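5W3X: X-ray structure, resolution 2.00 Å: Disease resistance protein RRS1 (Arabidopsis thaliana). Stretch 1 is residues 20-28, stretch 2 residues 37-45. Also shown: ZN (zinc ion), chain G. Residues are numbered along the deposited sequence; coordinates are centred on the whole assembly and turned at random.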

# COMPACT_ATOMS: atom_id res chain seq x y z
N TRP B 20 24.94 -14.92 7.88
CA TRP B 20 23.58 -15.46 7.86
C TRP B 20 22.93 -15.47 6.48
O TRP B 20 23.48 -14.96 5.51
CB TRP B 20 22.71 -14.68 8.83
CG TRP B 20 23.35 -14.52 10.16
CD1 TRP B 20 24.12 -13.48 10.59
CD2 TRP B 20 23.30 -15.45 11.25
NE1 TRP B 20 24.54 -13.69 11.88
CE2 TRP B 20 24.05 -14.90 12.31
CE3 TRP B 20 22.69 -16.70 11.43
CZ2 TRP B 20 24.20 -15.54 13.53
CZ3 TRP B 20 22.84 -17.34 12.65
CH2 TRP B 20 23.59 -16.76 13.68
N THR B 21 21.74 -16.07 6.40
CA THR B 21 20.96 -16.11 5.17
C THR B 21 19.65 -15.33 5.33
O THR B 21 18.98 -15.41 6.36
CB THR B 21 20.64 -17.56 4.75
OG1 THR B 21 20.09 -18.27 5.87
CG2 THR B 21 21.90 -18.26 4.27
N TRP B 22 19.29 -14.58 4.28
CA TRP B 22 18.21 -13.61 4.36
C TRP B 22 17.26 -13.68 3.16
O TRP B 22 17.66 -14.05 2.06
CB TRP B 22 18.79 -12.21 4.46
CG TRP B 22 19.77 -12.03 5.59
CD1 TRP B 22 21.13 -12.09 5.51
CD2 TRP B 22 19.47 -11.74 6.96
NE1 TRP B 22 21.69 -11.88 6.74
CE2 TRP B 22 20.69 -11.65 7.65
CE3 TRP B 22 18.28 -11.55 7.68
CZ2 TRP B 22 20.77 -11.39 9.02
CZ3 TRP B 22 18.35 -11.29 9.03
CH2 TRP B 22 19.59 -11.21 9.69
N ARG B 23 15.99 -13.33 3.39
CA ARG B 23 15.00 -13.17 2.32
C ARG B 23 14.42 -11.76 2.41
O ARG B 23 14.46 -11.14 3.47
CB ARG B 23 13.89 -14.22 2.40
CG ARG B 23 14.39 -15.67 2.35
CD ARG B 23 15.02 -16.04 1.00
NE ARG B 23 15.94 -17.16 1.16
CZ ARG B 23 15.58 -18.44 1.13
NH1 ARG B 23 14.31 -18.76 0.92
NH2 ARG B 23 16.48 -19.39 1.29
N LYS B 24 13.89 -11.25 1.31
CA LYS B 24 13.40 -9.88 1.24
C LYS B 24 12.09 -9.67 2.01
O LYS B 24 11.21 -10.54 2.02
CB LYS B 24 13.22 -9.47 -0.21
CG LYS B 24 13.44 -8.00 -0.48
CD LYS B 24 14.85 -7.58 -0.11
CE LYS B 24 15.06 -6.10 -0.33
NZ LYS B 24 15.00 -5.71 -1.77
N TYR B 25 11.95 -8.51 2.63
CA TYR B 25 10.70 -8.13 3.28
C TYR B 25 10.15 -6.86 2.65
O TYR B 25 8.94 -6.71 2.44
CB TYR B 25 10.92 -7.92 4.78
CG TYR B 25 9.66 -7.53 5.53
CD1 TYR B 25 9.29 -6.19 5.67
CD2 TYR B 25 8.82 -8.50 6.08
CE1 TYR B 25 8.12 -5.84 6.36
CE2 TYR B 25 7.67 -8.16 6.76
CZ TYR B 25 7.32 -6.83 6.90
OH TYR B 25 6.17 -6.50 7.58
N GLY B 26 11.04 -5.93 2.31
CA GLY B 26 10.59 -4.66 1.78
C GLY B 26 11.69 -3.90 1.07
O GLY B 26 12.86 -4.26 1.15
N GLN B 27 11.30 -2.84 0.39
CA GLN B 27 12.24 -2.03 -0.36
C GLN B 27 11.51 -0.76 -0.72
O GLN B 27 10.61 -0.78 -1.55
CB GLN B 27 12.71 -2.77 -1.63
CG GLN B 27 13.57 -1.95 -2.58
CD GLN B 27 15.05 -2.09 -2.31
OE1 GLN B 27 15.50 -3.02 -1.63
NE2 GLN B 27 15.84 -1.16 -2.85
N LYS B 28 11.85 0.34 -0.05
CA LYS B 28 11.04 1.54 -0.22
C LYS B 28 11.84 2.84 -0.11
O LYS B 28 12.82 2.92 0.63
CB LYS B 28 9.89 1.55 0.80
CG LYS B 28 8.74 2.45 0.37
CD LYS B 28 7.50 2.35 1.24
CE LYS B 28 6.36 3.18 0.63
NZ LYS B 28 5.08 3.09 1.39
N ARG B 37 15.49 2.28 1.46
CA ARG B 37 15.79 1.32 2.51
C ARG B 37 15.32 -0.08 2.13
O ARG B 37 14.20 -0.27 1.63
CB ARG B 37 15.15 1.75 3.83
CG ARG B 37 15.38 0.79 4.98
CD ARG B 37 14.88 1.41 6.27
NE ARG B 37 15.41 2.76 6.42
CZ ARG B 37 14.92 3.67 7.26
NH1 ARG B 37 15.47 4.88 7.31
NH2 ARG B 37 13.86 3.39 8.01
N GLY B 38 16.18 -1.06 2.37
CA GLY B 38 15.85 -2.46 2.14
C GLY B 38 15.60 -3.19 3.45
O GLY B 38 16.32 -3.00 4.43
N TYR B 39 14.56 -4.02 3.47
CA TYR B 39 14.17 -4.76 4.67
C TYR B 39 14.28 -6.25 4.40
O TYR B 39 13.71 -6.74 3.42
CB TYR B 39 12.74 -4.43 5.09
CG TYR B 39 12.47 -2.96 5.36
CD1 TYR B 39 12.35 -2.06 4.32
CD2 TYR B 39 12.27 -2.50 6.66
CE1 TYR B 39 12.07 -0.70 4.56
CE2 TYR B 39 12.00 -1.15 6.91
CZ TYR B 39 11.89 -0.27 5.87
OH TYR B 39 11.62 1.06 6.14
N TYR B 40 14.97 -6.95 5.30
CA TYR B 40 15.22 -8.38 5.21
C TYR B 40 14.80 -9.06 6.51
O TYR B 40 14.79 -8.43 7.57
CB TYR B 40 16.71 -8.67 4.96
CG TYR B 40 17.27 -8.04 3.72
CD1 TYR B 40 17.69 -6.71 3.72
CD2 TYR B 40 17.39 -8.76 2.53
CE1 TYR B 40 18.20 -6.12 2.60
CE2 TYR B 40 17.91 -8.17 1.39
CZ TYR B 40 18.31 -6.84 1.44
OH TYR B 40 18.82 -6.23 0.32
N ARG B 41 14.47 -10.34 6.41
CA ARG B 41 14.16 -11.20 7.56
C ARG B 41 14.90 -12.50 7.32
O ARG B 41 15.40 -12.70 6.21
CB ARG B 41 12.65 -11.39 7.69
CG ARG B 41 11.92 -11.87 6.42
CD ARG B 41 11.81 -13.40 6.35
NE ARG B 41 10.97 -13.85 5.25
CZ ARG B 41 11.05 -15.04 4.67
NH1 ARG B 41 11.96 -15.91 5.07
NH2 ARG B 41 10.24 -15.35 3.67
N CYS B 42 15.08 -13.33 8.34
CA CYS B 42 15.89 -14.55 8.19
C CYS B 42 15.29 -15.62 7.27
O CYS B 42 14.08 -15.80 7.21
CB CYS B 42 16.16 -15.20 9.56
SG CYS B 42 17.25 -16.65 9.43
N ALA B 43 16.15 -16.33 6.56
CA ALA B 43 15.69 -17.42 5.69
C ALA B 43 15.04 -18.55 6.49
O ALA B 43 14.33 -19.38 5.93
CB ALA B 43 16.84 -17.96 4.86
N TYR B 44 15.28 -18.58 7.80
CA TYR B 44 14.70 -19.62 8.66
C TYR B 44 13.60 -19.05 9.56
O TYR B 44 13.33 -19.59 10.64
CB TYR B 44 15.79 -20.28 9.51
CG TYR B 44 16.92 -20.83 8.69
CD1 TYR B 44 16.80 -22.07 8.05
CD2 TYR B 44 18.10 -20.12 8.53
CE1 TYR B 44 17.84 -22.58 7.28
CE2 TYR B 44 19.15 -20.62 7.77
CZ TYR B 44 19.01 -21.85 7.15
OH TYR B 44 20.06 -22.34 6.39
N LYS B 45 12.95 -17.99 9.11
CA LYS B 45 11.83 -17.42 9.86
C LYS B 45 10.69 -18.43 10.00
O LYS B 45 10.07 -18.52 11.04
CB LYS B 45 11.31 -16.16 9.18
CG LYS B 45 10.07 -15.57 9.84
CD LYS B 45 9.67 -14.25 9.21
CE LYS B 45 8.47 -13.64 9.89
NZ LYS B 45 8.68 -13.54 11.35
ZN ZN G . 17.81 -16.75 11.66

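Strands 22-28 and 37-42 of RRS1 pair antiparallel, their N-to-C directions 147° apart, and the contact buries 841 Å² summed over both sides. The pairing begins just before the first strand, where Thr21 O accepts a hydrogen bond from Ala43 N (3.0 Å). The side chain of Thr21 also points toward stretch 2: OG1 lies 3.4 Å from Ala43 CB and 3.2 Å from Tyr44 CE2, a buried hydroxyl with no hydrogen-bonding partner in the model. Trp22 faces Cys42 in a non-hydrogen-bonded pair with diverging side chains. The edge of its indole meets the backbone, with CE3 3.4 Å from Arg41 O, while Trp22 CB packs against Tyr40 CB at 4.1 Å. Cys42, its CB directed away from stretch 1, places SG 2.3 Å from ZN, whose other three ligands come from elsewhere in the structure; the same SG accepts a hydrogen bond from Tyr44 N (3.2 Å) in the type I turn from Cys42 to Lys45.

Arg23 and Arg41 form a hydrogen-bonded pair, with Arg23 N to Arg41 O at 2.9 Å and Arg41 N to Arg23 O at 3.0 Å, both nearly straight. Their side chains share a face of the sheet without opposing their charges head-on: the aliphatic Arg23 CG lies over one face of the Arg41 guanidinium, 3.7 Å from NH1 of Arg41, and Ala43 CB lies over one face of the Arg23 guanidinium. Arg41 NH1 is held by its own stretch, donating to Cys42 O at 3.0 Å.

Lys24 points its CB away, yet its chain runs along the Tyr40 ring: Lys24 CD is 3.5 Å from Tyr40 CE2, and CE makes an off-centre CH-pi contact, 4.2 Å from the ring centroid. Lys24 NZ donates to Gln27 OE1 on its own strand at 2.7 Å and is also bonded elsewhere in the structure.

Between Lys24 and Gly26 the register slips by one residue in a beta bulge. Tyr39 O therefore accepts two hydrogen bonds, from Tyr25 N (2.6 Å) and Gly26 N (3.0 Å). Gly26 O accepts from Tyr39 N (2.9 Å), and the Tyr39 ring presents its edge to the glycine; an ideal CB on Gly26 would sit a tight 3.2 Å from Tyr39 CD1.

Gln27 lies opposite Gly38, and Gln27 CA makes a CA-H...O contact with Arg37 O at 3.3 Å. Lys28 closes the ladder: Lys28 N donates to Arg37 O (3.0 Å) and Arg37 N to Lys28 O (2.9 Å), while both side-chain ends lead away.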